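Local coordinates for protein putative aldehyde dehydrogenase AldY (Bacillus subtilis, PDB 4DNG) that probably oxidises aldehydes to carboxylates with NAD(+) as an aldehyde dehydrogenase family member, and may help protect cells against stress from ethanol and related compounds, at residues Glu24-Pro29 against Gln181-Gly186; Ser2-Asn7 against Val34-Ser39. One frame throughout, in Å; residues are numbered along the deposited sequence.

Interaction 1: residues Glu24-Pro29 against Gln181-Gly186; sequences EDILNP and QTAISG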
loop_
_atom_site.group_PDB
_atom_site.type_symbol
_atom_site.label_atom_id
_atom_site.label_comp_id
_atom_site.label_asym_id
_atom_site.label_seq_id
_atom_site.Cartn_x
_atom_site.Cartn_y
_atom_site.Cartn_z
ATOM N N GLU A 24 6.000 32.298 -13.763
ATOM C CA GLU A 24 4.563 32.341 -13.758
ATOM C C GLU A 24 4.071 33.343 -12.748
ATOM O O GLU A 24 4.536 33.377 -11.604
ATOM C CB GLU A 24 3.997 30.979 -13.402
ATOM C CG GLU A 24 2.482 30.983 -13.346
ATOM C CD GLU A 24 1.875 29.701 -13.855
ATOM O OE1 GLU A 24 2.624 28.847 -14.380
ATOM O OE2 GLU A 24 0.640 29.552 -13.741
ATOM N N ASP A 25 3.115 34.152 -13.179
ATOM C CA ASP A 25 2.451 35.068 -12.292
ATOM C C ASP A 25 1.406 34.330 -11.463
ATOM O O ASP A 25 0.517 33.641 -12.016
ATOM C CB ASP A 25 1.816 36.186 -13.112
ATOM C CG ASP A 25 2.844 37.040 -13.822
ATOM O OD1 ASP A 25 4.057 36.898 -13.530
ATOM O OD2 ASP A 25 2.441 37.852 -14.679
ATOM N N ILE A 26 1.520 34.440 -10.140
ATOM C CA ILE A 26 0.485 33.896 -9.266
ATOM C C ILE A 26 -0.574 34.969 -9.128
ATOM O O ILE A 26 -0.273 36.110 -8.762
ATOM C CB ILE A 26 1.021 33.447 -7.895
ATOM C CG1 ILE A 26 2.191 32.472 -8.105
ATOM C CG2 ILE A 26 -0.110 32.847 -7.064
ATOM C CD1 ILE A 26 2.779 31.889 -6.846
ATOM N N LEU A 27 -1.811 34.596 -9.441
ATOM C CA LEU A 27 -2.888 35.561 -9.582
ATOM C C LEU A 27 -3.939 35.457 -8.482
ATOM O O LEU A 27 -4.194 34.381 -7.950
ATOM C CB LEU A 27 -3.542 35.411 -10.963
ATOM C CG LEU A 27 -2.684 35.501 -12.245
ATOM C CD1 LEU A 27 -3.565 35.477 -13.492
ATOM C CD2 LEU A 27 -1.779 36.725 -12.282
ATOM N N ASN A 28 -4.585 36.572 -8.204
ATOM C CA ASN A 28 -5.799 36.560 -7.449
ATOM C C ASN A 28 -6.862 36.215 -8.451
ATOM O O ASN A 28 -6.940 36.815 -9.498
ATOM C CB ASN A 28 -6.052 37.922 -6.839
ATOM C CG ASN A 28 -7.323 37.973 -6.044
ATOM O OD1 ASN A 28 -8.268 37.284 -6.347
ATOM N ND2 ASN A 28 -7.346 38.791 -5.021
ATOM N N PRO A 29 -7.653 35.210 -8.132
ATOM C CA PRO A 29 -8.688 34.689 -9.018
ATOM C C PRO A 29 -9.807 35.665 -9.327
ATOM O O PRO A 29 -10.362 35.613 -10.406
ATOM C CB PRO A 29 -9.216 33.501 -8.246
ATOM C CG PRO A 29 -8.047 33.018 -7.496
ATOM C CD PRO A 29 -7.230 34.210 -7.147
ATOM N N GLN A 181 0.021 27.762 -8.847
ATOM C CA GLN A 181 -0.991 28.809 -8.667
ATOM C C GLN A 181 -1.387 29.027 -7.214
ATOM O O GLN A 181 -1.984 30.042 -6.890
ATOM C CB GLN A 181 -2.215 28.632 -9.581
ATOM C CG GLN A 181 -2.003 29.154 -11.010
ATOM C CD GLN A 181 -1.551 30.622 -11.083
ATOM O OE1 GLN A 181 -2.141 31.534 -10.466
ATOM N NE2 GLN A 181 -0.491 30.854 -11.838
ATOM N N THR A 182 -1.053 28.081 -6.345
ATOM C CA THR A 182 -1.291 28.255 -4.909
ATOM C C THR A 182 -0.006 27.907 -4.120
ATOM O O THR A 182 -0.053 27.267 -3.065
ATOM C CB THR A 182 -2.476 27.377 -4.451
ATOM O OG1 THR A 182 -2.284 26.072 -4.974
ATOM C CG2 THR A 182 -3.813 27.884 -5.018
ATOM N N ALA A 183 1.144 28.331 -4.634
ATOM C CA ALA A 183 2.416 27.965 -4.016
ATOM C C ALA A 183 2.687 28.661 -2.693
ATOM O O ALA A 183 3.473 28.157 -1.876
ATOM C CB ALA A 183 3.558 28.226 -4.970
ATOM N N ILE A 184 2.088 29.836 -2.498
ATOM C CA ILE A 184 2.330 30.582 -1.280
ATOM C C ILE A 184 1.632 29.893 -0.112
ATOM O O ILE A 184 2.253 29.606 0.905
ATOM C CB ILE A 184 1.941 32.069 -1.390
ATOM C CG1 ILE A 184 2.853 32.767 -2.395
ATOM C CG2 ILE A 184 2.138 32.775 -0.061
ATOM C CD1 ILE A 184 2.235 33.975 -3.040
ATOM N N SER A 185 0.353 29.591 -0.280
ATOM C CA SER A 185 -0.398 28.960 0.791
ATOM C C SER A 185 -0.170 27.469 0.823
ATOM O O SER A 185 -0.230 26.871 1.879
ATOM C CB SER A 185 -1.881 29.275 0.692
ATOM O OG SER A 185 -2.264 29.301 -0.641
ATOM N N GLY A 186 0.114 26.874 -0.333
ATOM C CA GLY A 186 0.407 25.454 -0.389
ATOM C C GLY A 186 1.870 25.076 -0.156
ATOM O O GLY A 186 2.189 23.894 -0.054
#
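Gln181 clasps strand 23-27 with both ends of its amide. The bend at chi2 (-55°) turns CD, and the amide with it, toward the strand. Gln181 NE2 gives one hydrogen to Asp25 O at 3.0 Å. That bond is almost straight, 177° at the hydrogen, and lies in the amide plane. The donor is tilted away from the Asp25 carbonyl plane. The other hydrogen of Gln181 NE2 goes to Glu24 OE2 at 2.6 Å, meeting the carboxylate on its anti side and 23° out of its plane. The two side chains cross at about a right angle. On the other branch, Gln181 OE1 accepts from Leu27 N at 3.2 Å, in the carbonyl plane and on a lone pair. Asp25 O and Leu27 N are the backbone groups on either side of Ile26, so the amide pairs with the strand much as a peptide group would. Three bonds fix its rotation. An alanine at Gln181 would probably leave Asp25 O and Leu27 N without these mates and the Glu24 carboxylate freer to turn.

Ile26 CG2, anti to the backbone N, sits against the carbonyl oxygen of Gln181, 3.4 Å from Gln181 O. The apolar contacts are those of Ile26 CD1, with Ala183 CB at 4.2 Å and Ile184 CD1 at 4.4 Å.

Behind the amide, Gln181 N is hydrogen-bonded to Asp179 OD2. Glu93 of helix 83-94 takes hydrogen bonds from Ile184 N and Ser185 OG, which ties down the first turn of helix 183-196. The contact joins strand 23-27, near the N-terminus, to the start of that helix, which follows strand 173-177 of the Rossmann-type NAD(+)-binding domain of this family. It lies away from the predicted catalytic residues and the probable NAD(+) site. Strand 34-39 pairs antiparallel with 23-27, and helix 83-94 packs against Ile26 and Ile184.

Interaction 2: residues Ser2-Asn7 against Val34-Ser39; sequences SFETLN and VITTAS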
loop_
_atom_site.group_PDB
_atom_site.type_symbol
_atom_site.label_atom_id
_atom_site.label_comp_id
_atom_site.label_asym_id
_atom_site.label_seq_id
_atom_site.Cartn_x
_atom_site.Cartn_y
_atom_site.Cartn_z
ATOM N N SER A 2 3.514 40.960 3.682
ATOM C CA SER A 2 4.379 40.854 2.494
ATOM C C SER A 2 4.713 39.413 2.114
ATOM O O SER A 2 5.797 39.131 1.582
ATOM C CB SER A 2 5.647 41.716 2.623
ATOM O OG SER A 2 5.339 43.095 2.509
ATOM N N PHE A 3 3.762 38.513 2.375
ATOM C CA PHE A 3 3.923 37.094 2.048
ATOM C C PHE A 3 4.236 36.846 0.561
ATOM O O PHE A 3 4.728 35.772 0.191
ATOM C CB PHE A 3 2.719 36.255 2.524
ATOM C CG PHE A 3 2.772 35.866 3.985
ATOM C CD1 PHE A 3 3.930 35.306 4.542
ATOM C CD2 PHE A 3 1.653 36.026 4.804
ATOM C CE1 PHE A 3 3.976 34.947 5.886
ATOM C CE2 PHE A 3 1.695 35.661 6.145
ATOM C CZ PHE A 3 2.858 35.129 6.687
ATOM N N GLU A 4 3.971 37.848 -0.279
ATOM C CA GLU A 4 4.396 37.814 -1.679
ATOM C C GLU A 4 5.935 37.873 -1.850
ATOM O O GLU A 4 6.447 37.647 -2.945
ATOM C CB GLU A 4 3.705 38.920 -2.494
ATOM C CG GLU A 4 3.933 40.346 -2.003
ATOM C CD GLU A 4 2.709 40.924 -1.314
ATOM O OE1 GLU A 4 2.711 41.009 -0.068
ATOM O OE2 GLU A 4 1.738 41.283 -2.020
ATOM N N THR A 5 6.672 38.170 -0.777
ATOM C CA THR A 5 8.134 38.090 -0.822
ATOM C C THR A 5 8.599 36.634 -1.004
ATOM O O THR A 5 9.706 36.378 -1.484
ATOM C CB THR A 5 8.786 38.735 0.424
ATOM O OG1 THR A 5 10.104 39.183 0.094
ATOM C CG2 THR A 5 8.876 37.766 1.601
ATOM N N LEU A 6 7.724 35.698 -0.639
ATOM C CA LEU A 6 8.030 34.280 -0.591
ATOM C C LEU A 6 7.634 33.609 -1.904
ATOM O O LEU A 6 6.692 32.812 -1.966
ATOM C CB LEU A 6 7.277 33.621 0.572
ATOM C CG LEU A 6 7.313 34.092 2.036
ATOM C CD1 LEU A 6 6.687 33.017 2.927
ATOM C CD2 LEU A 6 8.704 34.482 2.547
ATOM N N ASN A 7 8.367 33.930 -2.951
ATOM C CA ASN A 7 8.047 33.424 -4.279
ATOM C C ASN A 7 9.124 32.463 -4.799
ATOM O O ASN A 7 9.212 32.186 -6.000
ATOM C CB ASN A 7 7.841 34.598 -5.241
ATOM C CG ASN A 7 8.938 35.636 -5.126
ATOM O OD1 ASN A 7 10.002 35.365 -4.576
ATOM N ND2 ASN A 7 8.682 36.827 -5.631
ATOM N N VAL A 34 -1.820 40.407 -10.144
ATOM C CA VAL A 34 -0.619 39.640 -9.889
ATOM C C VAL A 34 -0.251 39.786 -8.414
ATOM O O VAL A 34 0.007 40.905 -7.925
ATOM C CB VAL A 34 0.537 40.161 -10.783
ATOM C CG1 VAL A 34 1.893 39.586 -10.353
ATOM C CG2 VAL A 34 0.240 39.901 -12.263
ATOM N N ILE A 35 -0.220 38.658 -7.708
ATOM C CA ILE A 35 0.209 38.639 -6.309
ATOM C C ILE A 35 1.742 38.655 -6.214
ATOM O O ILE A 35 2.301 39.493 -5.514
ATOM C CB ILE A 35 -0.408 37.437 -5.559
ATOM C CG1 ILE A 35 -1.944 37.570 -5.534
ATOM C CG2 ILE A 35 0.215 37.280 -4.162
ATOM C CD1 ILE A 35 -2.676 36.311 -5.113
ATOM N N THR A 36 2.391 37.691 -6.878
ATOM C CA THR A 36 3.817 37.717 -7.231
ATOM C C THR A 36 4.059 37.014 -8.547
ATOM O O THR A 36 3.150 36.457 -9.181
ATOM C CB THR A 36 4.713 36.859 -6.328
ATOM O OG1 THR A 36 3.973 35.743 -5.798
ATOM C CG2 THR A 36 5.335 37.656 -5.274
ATOM N N THR A 37 5.337 36.982 -8.884
ATOM C CA THR A 37 5.865 36.237 -10.008
ATOM C C THR A 37 6.880 35.224 -9.466
ATOM O O THR A 37 7.754 35.553 -8.661
ATOM C CB THR A 37 6.506 37.214 -11.013
ATOM O OG1 THR A 37 5.454 37.973 -11.617
ATOM C CG2 THR A 37 7.295 36.476 -12.093
ATOM N N ALA A 38 6.749 33.981 -9.877
ATOM C CA ALA A 38 7.642 32.971 -9.349
ATOM C C ALA A 38 8.397 32.332 -10.493
ATOM O O ALA A 38 7.802 31.983 -11.525
ATOM C CB ALA A 38 6.872 31.929 -8.554
ATOM N N SER A 39 9.705 32.200 -10.303
ATOM C CA SER A 39 10.576 31.496 -11.236
ATOM C C SER A 39 10.464 29.994 -10.992
ATOM O O SER A 39 10.445 29.537 -9.839
ATOM C CB SER A 39 12.020 31.936 -11.043
ATOM O OG SER A 39 12.472 31.541 -9.767
#
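Glu4 and Asn7 face the strand residues Thr36 and Ala38, with CA atoms 5.6 Å apart for Glu4 and Thr36 and 5.1 Å for Asn7 and Ala38. Glu4 touches with the root of its side chain. Its CB lies 3.4 Å from Ile35 O. CG of Glu4 stands between the backbone N and the carbonyl carbon (chi1 58°), which leaves it 4.0 Å from the same Ile35 O. The Thr36 methyl, CG2, lies close to Glu4 CB, but its placement is doubtful.

Residues 3-5 form a short 3-10 turn, followed by an inverse gamma turn centred on Leu6. Thr5 N bonds to Ser2 O and Leu6 N to Phe3 O. This compact N-terminal piece precedes strand 9-11. It lies beside the two-stranded antiparallel sheet of 23-27 and 34-39. The chain turns a corner at Ile35, and the strand that follows meets the turn.

Asn7 carries the other half of the contact. Its CB approaches Thr37 O at 3.6 Å. Ala38 presents its CB to Asn7 O at 3.5 Å. The CB of Thr37 points away from 2-7, and Thr37 OG1 is hydrogen-bonded to Asp25 OD1 on the neighbouring strand. On its other flank 2-7 rests on two helices: the Phe3 side chain touches Met89 of helix 83-94 and Ile189 of helix 183-196, and Leu6 O accepts a hydrogen bond from Thr188 OG1 of the second helix.

In the fold
The centres of interactions 1 and 2 lie about 8 Å apart, on the same side of the chain's centre. They share the antiparallel pair of strands 23-27 and 34-39. Ile26 O takes a backbone hydrogen bond from Ile35 N. Along the chain the segments alternate: 2-7, 24-29, 34-39, then 181-186. Strand 23-27 meets the start of helix 183-196, while strand 34-39 meets the N-terminal turn. That turn also touches helix 183-196, and helix 83-94 borders both contacts. Together they join the N-terminal strands to these two helices, away from the probable NAD(+)-binding and predicted catalytic residues.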